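Local coordinates for protein probable ATP-dependent kinase TDA10 (Saccharomyces cerevisiae, PDB 1ODF) that is probably an ATP-dependent kinase of still unknown specificity, of the GLYK kinase family, and closely resembles bacterial pantothenate kinase in structure, at residues K18-W23 and L32-S37; N53-K58 and V153-L158; G180-V185 and K253-D258; N215-W220 and A243-Y248. All coordinates share one frame; numbering follows the deposited sequence.

Contact 1 of 4, residues K18-W23 and L32-S37; sequences KYIPEW and LFIFFS
Leu-32, the first residue of strand 32-37, packs over one face of the indole of Trp-23, near the end of helix 8-24. Its CG sits over the five-membered ring, 3.5 Å from the ring centroid and only 7° off the ring normal, which makes this a CH-pi contact. CB of Leu-32 is on the same face, displaced toward the ring nitrogen, with 3.3 Å between it and Trp-23 NE1. The side chains run alongside in opposing senses, and the leucine presents CB and CG to the ring. Trp-23 has CG anti to its own backbone N (chi1 160°), the setting that turns the indole from the helix toward the strand.

Ile-20, one helical turn earlier, completes the contact. Its extended CG1-CD1 arm brings CD1 to 3.8 Å from Ile-34 CD1, the two isoleucines crossing at about a right angle, end methyl against end methyl. Leu-32 and Ile-34 alternate on the strand and so face the same way, while Phe-33 between them looks to the other side of the sheet. The helix runs nearly antiparallel to the strand, at 163°, and the axes of helix 18-23 and strand 32-37 come within 10.8 Å.

Strand 32-37 is a central parallel strand running straight into the predicted ATP-binding P-loop, Gly-38 to Ser-45, and helix 8-24 packs on the sheet beside helix 44-59. All four side chains are buried, and the contact rests on burial of apolar surface and close van der Waals fit, without any polar link between the segments.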
# COMPACT_ATOMS: atom_id res chain seq x y z
N LYS A 18 -8.79 0.11 20.37
CA LYS A 18 -8.69 1.22 21.30
C LYS A 18 -8.93 2.53 20.56
O LYS A 18 -9.76 3.35 20.96
CB LYS A 18 -7.30 1.27 21.96
CG LYS A 18 -6.99 2.64 22.59
CD LYS A 18 -5.62 2.69 23.26
CE LYS A 18 -5.26 4.12 23.70
NZ LYS A 18 -6.24 4.72 24.66
N TYR A 19 -8.21 2.70 19.45
CA TYR A 19 -8.31 3.94 18.70
C TYR A 19 -9.56 4.21 17.86
O TYR A 19 -9.99 5.35 17.77
CB TYR A 19 -7.05 4.14 17.85
CG TYR A 19 -5.85 4.52 18.69
CD1 TYR A 19 -5.02 3.55 19.25
CD2 TYR A 19 -5.58 5.87 18.97
CE1 TYR A 19 -3.94 3.91 20.08
CE2 TYR A 19 -4.52 6.23 19.79
CZ TYR A 19 -3.70 5.26 20.34
OH TYR A 19 -2.66 5.63 21.14
N ILE A 20 -10.13 3.17 17.25
CA ILE A 20 -11.31 3.39 16.43
C ILE A 20 -12.48 3.89 17.29
O ILE A 20 -13.12 4.88 16.94
CB ILE A 20 -11.69 2.12 15.65
CG1 ILE A 20 -10.69 1.94 14.49
CG2 ILE A 20 -13.12 2.22 15.11
CD1 ILE A 20 -10.86 0.67 13.66
N PRO A 21 -12.74 3.24 18.43
CA PRO A 21 -13.84 3.70 19.29
C PRO A 21 -13.60 5.14 19.74
O PRO A 21 -14.53 5.94 19.84
CB PRO A 21 -13.81 2.70 20.45
CG PRO A 21 -13.35 1.43 19.76
CD PRO A 21 -12.21 1.95 18.91
N GLU A 22 -12.33 5.47 20.01
CA GLU A 22 -11.97 6.82 20.43
C GLU A 22 -12.22 7.83 19.30
O GLU A 22 -12.52 9.00 19.55
CB GLU A 22 -10.52 6.86 20.90
CG GLU A 22 -10.35 6.38 22.35
CD GLU A 22 -8.89 6.31 22.80
OE1 GLU A 22 -8.04 7.03 22.24
OE2 GLU A 22 -8.60 5.54 23.75
N TRP A 23 -12.08 7.38 18.06
CA TRP A 23 -12.35 8.26 16.93
C TRP A 23 -13.86 8.50 16.83
O TRP A 23 -14.31 9.62 16.60
CB TRP A 23 -11.83 7.64 15.63
CG TRP A 23 -12.47 8.22 14.39
CD1 TRP A 23 -13.44 7.64 13.62
CD2 TRP A 23 -12.16 9.48 13.78
NE1 TRP A 23 -13.76 8.46 12.56
CE2 TRP A 23 -12.99 9.60 12.63
CE3 TRP A 23 -11.27 10.52 14.09
CZ2 TRP A 23 -12.95 10.72 11.79
CZ3 TRP A 23 -11.23 11.63 13.26
CH2 TRP A 23 -12.07 11.72 12.12
N LEU A 32 -12.65 7.89 8.28
CA LEU A 32 -11.46 7.64 9.07
C LEU A 32 -10.70 6.67 8.17
O LEU A 32 -11.23 5.61 7.81
CB LEU A 32 -11.79 6.93 10.39
CG LEU A 32 -10.72 6.74 11.48
CD1 LEU A 32 -10.70 5.30 11.91
CD2 LEU A 32 -9.36 7.16 11.02
N PHE A 33 -9.48 7.02 7.78
CA PHE A 33 -8.70 6.12 6.95
C PHE A 33 -7.79 5.24 7.79
O PHE A 33 -7.36 5.62 8.89
CB PHE A 33 -7.86 6.90 5.94
CG PHE A 33 -8.64 7.35 4.73
CD1 PHE A 33 -9.68 8.27 4.86
CD2 PHE A 33 -8.36 6.82 3.48
CE1 PHE A 33 -10.45 8.64 3.75
CE2 PHE A 33 -9.11 7.19 2.36
CZ PHE A 33 -10.16 8.11 2.50
N ILE A 34 -7.53 4.04 7.29
CA ILE A 34 -6.64 3.11 7.96
C ILE A 34 -5.67 2.59 6.89
O ILE A 34 -6.07 1.85 5.97
CB ILE A 34 -7.40 1.95 8.61
CG1 ILE A 34 -8.36 2.49 9.67
CG2 ILE A 34 -6.41 0.98 9.27
CD1 ILE A 34 -9.14 1.44 10.39
N PHE A 35 -4.42 3.00 7.01
CA PHE A 35 -3.38 2.63 6.07
C PHE A 35 -2.51 1.49 6.57
O PHE A 35 -2.06 1.49 7.73
CB PHE A 35 -2.45 3.82 5.80
CG PHE A 35 -3.13 4.99 5.13
CD1 PHE A 35 -2.98 6.27 5.65
CD2 PHE A 35 -3.88 4.81 3.96
CE1 PHE A 35 -3.57 7.37 5.02
CE2 PHE A 35 -4.47 5.90 3.32
CZ PHE A 35 -4.32 7.19 3.85
N PHE A 36 -2.29 0.51 5.70
CA PHE A 36 -1.42 -0.61 6.02
C PHE A 36 -0.26 -0.50 5.05
O PHE A 36 -0.46 -0.37 3.84
CB PHE A 36 -2.11 -1.96 5.85
CG PHE A 36 -3.07 -2.29 6.95
CD1 PHE A 36 -4.32 -1.67 7.02
CD2 PHE A 36 -2.74 -3.23 7.92
CE1 PHE A 36 -5.22 -1.99 8.03
CE2 PHE A 36 -3.63 -3.56 8.94
CZ PHE A 36 -4.88 -2.94 8.99
N SER A 37 0.96 -0.53 5.60
CA SER A 37 2.18 -0.43 4.81
C SER A 37 3.21 -1.45 5.27
O SER A 37 3.45 -1.63 6.47
CB SER A 37 2.77 0.98 4.95
OG SER A 37 3.80 1.21 4.01

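Contact 2 of 4, residues N53-K58 and V153-L158; sequences NHLMEK and VDIFIL
Segment 53-58, part of helix 44-59, lies over one face of the sheet; the nearest CA atoms, of Leu-55 and Ile-155, are 9.0 Å apart. That spacing is bridged by side chains. The strand proper begins at Ile-155, and its alternation sends Ile-155 and Ile-157 toward the helix while Phe-156 points to the other face.

Leu-55 is the single helix residue that reaches across, and it does so with one methyl. Its CD1 stands 3.9 Å from Ile-157 CD1 and 4.1 Å from Ile-155 CG2. The isoleucines use different branches: Ile-157 meets the leucine with the far end of its long arm, Ile-155 with its CG2 branch; its side chain stands roughly perpendicular to that of Leu-55. In Ile-157, CG1 is anti to the carbonyl carbon (chi1 -57°) and the arm is then extended, carrying CD1 up to the helix. Beta-branched isoleucine suits a strand; leucine, unbranched at CB, is favoured in helices and its forked end reaches the sheet.

Ile-20 of helix 8-24 touches both Leu-55 and Ile-155. Helix 44-59 follows strand 32-37 through the predicted P-loop and packs on the neighbouring parallel strand 155-160, as in P-loop kinases. Aliphatic carbon alone meets here, a hydrophobic contact with little directional demand.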
# COMPACT_ATOMS: atom_id res chain seq x y z
N ASN A 53 -12.49 -7.71 7.80
CA ASN A 53 -13.50 -8.62 8.31
C ASN A 53 -13.83 -8.36 9.77
O ASN A 53 -14.99 -8.38 10.16
CB ASN A 53 -13.06 -10.08 8.13
CG ASN A 53 -13.02 -10.50 6.66
OD1 ASN A 53 -13.92 -10.16 5.89
ND2 ASN A 53 -11.98 -11.23 6.28
N HIS A 54 -12.79 -8.11 10.56
CA HIS A 54 -12.95 -7.83 11.98
C HIS A 54 -13.93 -6.67 12.18
O HIS A 54 -14.86 -6.76 12.98
CB HIS A 54 -11.58 -7.48 12.57
CG HIS A 54 -11.60 -7.14 14.03
ND1 HIS A 54 -11.81 -8.08 15.02
CD2 HIS A 54 -11.37 -5.97 14.68
CE1 HIS A 54 -11.71 -7.50 16.21
NE2 HIS A 54 -11.44 -6.22 16.03
N LEU A 55 -13.72 -5.59 11.44
CA LEU A 55 -14.57 -4.40 11.53
C LEU A 55 -15.97 -4.62 10.97
O LEU A 55 -16.95 -4.07 11.48
CB LEU A 55 -13.89 -3.23 10.80
CG LEU A 55 -12.55 -2.79 11.43
CD1 LEU A 55 -11.88 -1.71 10.57
CD2 LEU A 55 -12.81 -2.28 12.84
N MET A 56 -16.04 -5.43 9.92
CA MET A 56 -17.31 -5.75 9.28
C MET A 56 -18.17 -6.51 10.27
O MET A 56 -19.39 -6.36 10.30
CB MET A 56 -17.06 -6.63 8.05
CG MET A 56 -16.39 -5.92 6.91
SD MET A 56 -17.58 -5.36 5.68
CE MET A 56 -17.53 -6.78 4.57
N GLU A 57 -17.53 -7.35 11.08
CA GLU A 57 -18.24 -8.13 12.07
C GLU A 57 -18.58 -7.30 13.30
O GLU A 57 -19.67 -7.43 13.85
CB GLU A 57 -17.42 -9.35 12.50
CG GLU A 57 -17.15 -10.33 11.37
CD GLU A 57 -16.37 -11.55 11.83
OE1 GLU A 57 -15.26 -11.37 12.40
OE2 GLU A 57 -16.86 -12.68 11.63
N LYS A 58 -17.65 -6.45 13.72
CA LYS A 58 -17.88 -5.62 14.89
C LYS A 58 -18.96 -4.56 14.67
O LYS A 58 -19.92 -4.48 15.42
CB LYS A 58 -16.58 -4.93 15.31
CG LYS A 58 -15.50 -5.87 15.83
CD LYS A 58 -15.14 -5.54 17.27
CE LYS A 58 -14.70 -4.09 17.43
NZ LYS A 58 -14.55 -3.70 18.87
N VAL A 153 -18.82 6.97 3.64
CA VAL A 153 -17.91 5.94 4.13
C VAL A 153 -17.42 6.33 5.52
O VAL A 153 -16.94 7.45 5.72
CB VAL A 153 -16.71 5.78 3.19
CG1 VAL A 153 -15.85 4.60 3.66
CG2 VAL A 153 -17.19 5.57 1.77
N ASP A 154 -17.56 5.42 6.47
CA ASP A 154 -17.13 5.66 7.84
C ASP A 154 -15.66 5.28 8.07
O ASP A 154 -14.91 6.02 8.70
CB ASP A 154 -18.04 4.90 8.80
CG ASP A 154 -19.47 5.44 8.79
OD1 ASP A 154 -19.68 6.58 9.27
OD2 ASP A 154 -20.38 4.74 8.29
N ILE A 155 -15.25 4.13 7.55
CA ILE A 155 -13.88 3.66 7.69
C ILE A 155 -13.39 3.15 6.35
O ILE A 155 -14.03 2.32 5.72
CB ILE A 155 -13.76 2.51 8.73
CG1 ILE A 155 -14.11 3.04 10.13
CG2 ILE A 155 -12.35 1.91 8.71
CD1 ILE A 155 -14.14 1.98 11.19
N PHE A 156 -12.25 3.68 5.89
CA PHE A 156 -11.70 3.23 4.63
C PHE A 156 -10.29 2.68 4.82
O PHE A 156 -9.37 3.37 5.25
CB PHE A 156 -11.67 4.35 3.60
CG PHE A 156 -11.34 3.87 2.22
CD1 PHE A 156 -10.03 3.55 1.88
CD2 PHE A 156 -12.36 3.65 1.29
CE1 PHE A 156 -9.74 3.01 0.63
CE2 PHE A 156 -12.07 3.10 0.03
CZ PHE A 156 -10.76 2.78 -0.30
N ILE A 157 -10.16 1.40 4.48
CA ILE A 157 -8.90 0.69 4.61
C ILE A 157 -8.18 0.63 3.27
O ILE A 157 -8.72 0.13 2.29
CB ILE A 157 -9.17 -0.76 5.11
CG1 ILE A 157 -9.92 -0.71 6.43
CG2 ILE A 157 -7.86 -1.52 5.26
CD1 ILE A 157 -10.28 -2.07 6.99
N LEU A 158 -6.96 1.17 3.24
CA LEU A 158 -6.15 1.15 2.03
C LEU A 158 -4.80 0.52 2.40
O LEU A 158 -4.27 0.78 3.48
CB LEU A 158 -5.94 2.57 1.48
CG LEU A 158 -5.14 2.67 0.17
CD1 LEU A 158 -5.92 2.01 -0.97
CD2 LEU A 158 -4.85 4.13 -0.14

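Contact 3 of 4, residues G180-V185 and K253-D258; sequences GDMVDV and KLYLND
Met-182 and Tyr-255 reach toward each other from the two helices, the methionine methyl of one arriving beside the phenol end of a side chain from the other. Met-182 CE lies 4.0 Å from Tyr-255 CE1 and 4.0 Å from Tyr-255 OH, meeting the ring obliquely near its hydroxyl corner. Two bends, at chi2 (-51°) and chi3 (-71°), curl the methionine chain and bring its methyl round to this spot. Methionine, unbranched and flexible, can bend its tip to meet both partners.

The second partner is Leu-254, with 4.3 Å between its CD1 and Met-182 CE. The leucine also lies against its own neighbour, Leu-254 CB covering one face of the Tyr-255 ring at 4.0 Å above the plane. The tyrosine's OH is hydrogen-bonded to OD1 of Asn-186, just beyond segment 180-185, giving this buried residue a polar tie to the methionine's own helix. Pro-250 and Ser-251 of helix 249-262 also touch Met-182.

This is helix-helix packing that joins the start of helix 182-195, which follows strand 155-160, to helix 249-262 in the helical part of a P-loop kinase fold; the Tyr-255 side chain is about 11 Å from that of Pro-39 in the predicted ATP-binding loop.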
# COMPACT_ATOMS: atom_id res chain seq x y z
N GLY A 180 19.12 8.08 -12.06
CA GLY A 180 18.57 7.29 -13.14
C GLY A 180 17.06 7.21 -13.18
O GLY A 180 16.36 8.22 -13.11
N ASP A 181 16.56 5.98 -13.28
CA ASP A 181 15.13 5.75 -13.36
C ASP A 181 14.35 6.16 -12.11
O ASP A 181 13.14 6.38 -12.18
CB ASP A 181 14.86 4.27 -13.67
CG ASP A 181 15.49 3.81 -14.98
OD1 ASP A 181 15.54 4.62 -15.94
OD2 ASP A 181 15.91 2.64 -15.08
N MET A 182 15.04 6.29 -10.98
CA MET A 182 14.37 6.67 -9.74
C MET A 182 13.93 8.12 -9.72
O MET A 182 13.05 8.49 -8.95
CB MET A 182 15.26 6.40 -8.53
CG MET A 182 15.22 4.96 -8.06
SD MET A 182 13.53 4.34 -7.83
CE MET A 182 13.01 5.27 -6.32
N VAL A 183 14.54 8.93 -10.57
CA VAL A 183 14.20 10.35 -10.63
C VAL A 183 12.72 10.54 -10.94
O VAL A 183 12.03 11.30 -10.26
CB VAL A 183 15.06 11.06 -11.68
CG1 VAL A 183 14.53 12.47 -11.95
CG2 VAL A 183 16.51 11.12 -11.18
N ASP A 184 12.23 9.84 -11.96
CA ASP A 184 10.82 9.95 -12.34
C ASP A 184 9.93 9.27 -11.29
O ASP A 184 8.85 9.77 -10.97
CB ASP A 184 10.58 9.31 -13.71
CG ASP A 184 11.32 10.01 -14.83
OD1 ASP A 184 11.08 11.22 -15.06
OD2 ASP A 184 12.15 9.35 -15.50
N VAL A 185 10.38 8.14 -10.77
CA VAL A 185 9.59 7.43 -9.77
C VAL A 185 9.31 8.36 -8.61
O VAL A 185 8.16 8.50 -8.17
CB VAL A 185 10.32 6.16 -9.27
CG1 VAL A 185 9.49 5.45 -8.20
CG2 VAL A 185 10.57 5.21 -10.44
N LYS A 253 15.45 1.36 -0.32
CA LYS A 253 16.66 2.02 0.14
C LYS A 253 16.50 3.54 0.28
O LYS A 253 17.06 4.14 1.18
CB LYS A 253 17.83 1.74 -0.82
CG LYS A 253 18.19 0.28 -0.97
CD LYS A 253 19.38 0.12 -1.91
CE LYS A 253 19.81 -1.34 -2.01
NZ LYS A 253 21.07 -1.52 -2.82
N LEU A 254 15.73 4.14 -0.62
CA LEU A 254 15.53 5.58 -0.58
C LEU A 254 14.53 6.08 0.48
O LEU A 254 14.84 7.01 1.21
CB LEU A 254 15.06 6.09 -1.94
CG LEU A 254 15.84 7.25 -2.58
CD1 LEU A 254 14.94 7.93 -3.60
CD2 LEU A 254 16.30 8.24 -1.53
N TYR A 255 13.36 5.45 0.57
CA TYR A 255 12.30 5.91 1.47
C TYR A 255 11.98 5.18 2.76
O TYR A 255 11.47 5.79 3.70
CB TYR A 255 10.99 6.03 0.70
CG TYR A 255 11.10 6.63 -0.68
CD1 TYR A 255 10.93 5.85 -1.83
CD2 TYR A 255 11.33 8.00 -0.85
CE1 TYR A 255 10.98 6.41 -3.11
CE2 TYR A 255 11.38 8.58 -2.12
CZ TYR A 255 11.20 7.78 -3.24
OH TYR A 255 11.23 8.37 -4.49
N LEU A 256 12.23 3.87 2.82
CA LEU A 256 11.87 3.10 4.00
C LEU A 256 12.31 3.65 5.35
O LEU A 256 11.54 3.65 6.31
CB LEU A 256 12.34 1.65 3.87
CG LEU A 256 11.78 0.72 4.96
CD1 LEU A 256 10.24 0.66 4.84
CD2 LEU A 256 12.37 -0.68 4.83
N ASN A 257 13.54 4.13 5.43
CA ASN A 257 14.05 4.65 6.69
C ASN A 257 13.28 5.87 7.23
O ASN A 257 12.73 5.82 8.34
CB ASN A 257 15.54 4.99 6.54
CG ASN A 257 16.18 5.37 7.85
OD1 ASN A 257 15.53 5.40 8.90
ND2 ASN A 257 17.47 5.65 7.81
N ASP A 258 13.22 6.95 6.47
CA ASP A 258 12.50 8.15 6.91
C ASP A 258 11.05 7.79 7.25
O ASP A 258 10.54 8.17 8.30
CB ASP A 258 12.49 9.23 5.83
CG ASP A 258 13.88 9.61 5.38
OD1 ASP A 258 14.77 9.74 6.24
OD2 ASP A 258 14.07 9.80 4.15

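Contact 4 of 4, residues N215-W220 and A243-Y248; sequences NNVYGW and AFVDRY
The two segments approach closely, with 6.4 Å between the CA atoms of Tyr-218, near the start of helix 216-232, and Val-245, in helix 238-246. Such a short spacing suits a small beta-branched valine, and Val-245 fills it.

Its CG1 lies over one face of the Tyr-218 ring, 3.7 Å from the centroid and 15° off the normal, a CH-pi contact. CG1 is anti to the backbone N of Val-245 (chi1 -179°), which directs this methyl at the other helix. The same methyl also meets Val-217 CG1 at 3.7 Å, so it is caught between an aromatic face and an aliphatic branch.

At the far end of the tyrosine, its hydroxyl donates a hydrogen bond to the carboxylate of Asp-246. The modelled distance from Tyr-218 OH to Asp-246 OD2 is 2.4 Å, very short, and its exact value is best treated with caution. OD2 lies at the ring edge, near the ring plane, while the carboxylate plane is turned 78° from the ring. His-242 stacks on Tyr-218.

These are successive helices packing together next to the predicted ATP-binding loop, where Val-217 touches Pro-39. Tyrosine serves two purposes: the face contact and the hydroxyl bond, whose modelled length is doubtful, give its ring one buried apolar neighbour and one exposed polar one, from consecutive residues.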
# COMPACT_ATOMS: atom_id res chain seq x y z
N ASN A 215 16.65 -7.43 2.91
CA ASN A 215 16.90 -8.47 1.92
C ASN A 215 16.01 -9.67 2.19
O ASN A 215 16.04 -10.66 1.46
CB ASN A 215 18.38 -8.86 1.91
CG ASN A 215 19.25 -7.80 1.24
OD1 ASN A 215 18.95 -7.34 0.14
ND2 ASN A 215 20.33 -7.42 1.91
N ASN A 216 15.20 -9.57 3.24
CA ASN A 216 14.27 -10.64 3.57
C ASN A 216 13.26 -10.70 2.44
O ASN A 216 12.66 -11.74 2.18
CB ASN A 216 13.54 -10.33 4.88
CG ASN A 216 14.43 -10.54 6.10
OD1 ASN A 216 13.99 -10.36 7.24
ND2 ASN A 216 15.67 -10.92 5.87
N VAL A 217 13.08 -9.57 1.76
CA VAL A 217 12.15 -9.48 0.65
C VAL A 217 12.50 -10.48 -0.45
O VAL A 217 11.61 -11.12 -1.00
CB VAL A 217 12.09 -8.04 0.08
CG1 VAL A 217 11.24 -8.00 -1.19
CG2 VAL A 217 11.51 -7.09 1.12
N TYR A 218 13.78 -10.61 -0.78
CA TYR A 218 14.19 -11.57 -1.81
C TYR A 218 13.76 -12.95 -1.35
O TYR A 218 13.10 -13.69 -2.08
CB TYR A 218 15.71 -11.57 -2.01
CG TYR A 218 16.25 -10.35 -2.71
CD1 TYR A 218 16.77 -9.27 -1.98
CD2 TYR A 218 16.25 -10.26 -4.10
CE1 TYR A 218 17.27 -8.15 -2.62
CE2 TYR A 218 16.75 -9.14 -4.76
CZ TYR A 218 17.26 -8.09 -4.01
OH TYR A 218 17.75 -6.97 -4.64
N GLY A 219 14.13 -13.28 -0.11
CA GLY A 219 13.78 -14.57 0.44
C GLY A 219 12.30 -14.88 0.35
O GLY A 219 11.92 -15.93 -0.16
N TRP A 220 11.47 -13.97 0.84
CA TRP A 220 10.03 -14.16 0.82
C TRP A 220 9.46 -14.39 -0.58
O TRP A 220 8.53 -15.18 -0.75
CB TRP A 220 9.33 -12.96 1.46
CG TRP A 220 9.68 -12.76 2.90
CD1 TRP A 220 10.04 -13.72 3.81
CD2 TRP A 220 9.64 -11.52 3.63
NE1 TRP A 220 10.21 -13.16 5.05
CE2 TRP A 220 9.98 -11.81 4.97
CE3 TRP A 220 9.35 -10.20 3.28
CZ2 TRP A 220 10.03 -10.83 5.96
CZ3 TRP A 220 9.41 -9.22 4.27
CH2 TRP A 220 9.75 -9.54 5.59
N ALA A 243 15.63 -10.23 -10.39
CA ALA A 243 15.43 -9.11 -11.30
C ALA A 243 14.13 -8.41 -10.94
O ALA A 243 14.03 -7.18 -11.00
CB ALA A 243 15.39 -9.61 -12.75
N PHE A 244 13.13 -9.20 -10.55
CA PHE A 244 11.84 -8.66 -10.17
C PHE A 244 11.99 -7.78 -8.93
O PHE A 244 11.60 -6.62 -8.95
CB PHE A 244 10.84 -9.79 -9.87
CG PHE A 244 9.49 -9.29 -9.41
CD1 PHE A 244 8.54 -8.85 -10.33
CD2 PHE A 244 9.18 -9.23 -8.04
CE1 PHE A 244 7.31 -8.34 -9.89
CE2 PHE A 244 7.96 -8.72 -7.61
CZ PHE A 244 7.02 -8.28 -8.54
N VAL A 245 12.55 -8.36 -7.87
CA VAL A 245 12.73 -7.64 -6.61
C VAL A 245 13.65 -6.44 -6.76
O VAL A 245 13.42 -5.40 -6.14
CB VAL A 245 13.27 -8.59 -5.51
CG1 VAL A 245 13.45 -7.84 -4.19
CG2 VAL A 245 12.31 -9.76 -5.32
N ASP A 246 14.69 -6.57 -7.58
CA ASP A 246 15.63 -5.47 -7.80
C ASP A 246 14.90 -4.20 -8.25
O ASP A 246 15.39 -3.09 -8.04
CB ASP A 246 16.67 -5.86 -8.86
CG ASP A 246 17.77 -6.77 -8.30
OD1 ASP A 246 18.59 -7.29 -9.09
OD2 ASP A 246 17.82 -6.96 -7.07
N ARG A 247 13.74 -4.38 -8.87
CA ARG A 247 12.95 -3.24 -9.33
C ARG A 247 12.41 -2.42 -8.16
O ARG A 247 12.18 -1.22 -8.29
CB ARG A 247 11.78 -3.72 -10.19
CG ARG A 247 12.13 -3.99 -11.64
CD ARG A 247 11.15 -4.98 -12.27
NE ARG A 247 9.74 -4.59 -12.11
CZ ARG A 247 9.14 -3.60 -12.77
NH1 ARG A 247 9.83 -2.87 -13.65
NH2 ARG A 247 7.85 -3.36 -12.57
N TYR A 248 12.21 -3.07 -7.01
CA TYR A 248 11.66 -2.39 -5.84
C TYR A 248 12.71 -1.93 -4.82
O TYR A 248 12.48 -0.97 -4.08
CB TYR A 248 10.66 -3.31 -5.15
CG TYR A 248 9.45 -3.63 -6.00
CD1 TYR A 248 8.26 -2.93 -5.86
CD2 TYR A 248 9.51 -4.65 -6.96
CE1 TYR A 248 7.14 -3.23 -6.64
CE2 TYR A 248 8.40 -4.96 -7.75
CZ TYR A 248 7.22 -4.25 -7.58
OH TYR A 248 6.12 -4.55 -8.35

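Contacts 1 and 2 lie side by side, their centres about 9 Å apart, on the mixed sheet where strands 32-37 and 155-160 are neighbours; helices 8-24 and 44-59 pack together on one side of that sheet. Contacts 3 and 4 form a second group, centres about 15 Å apart, and are made by helices; their centres are about 28 to 32 Å from those of the first pair. Along the chain contacts 1 and 2 come in series, then contact 3 spans contact 4, helix 238-246 leading into helix 249-262. The predicted ATP-binding loop follows strand 32-37 and thus lies between the sheet-side pair and contact 4, consistent with a P-loop kinase fold.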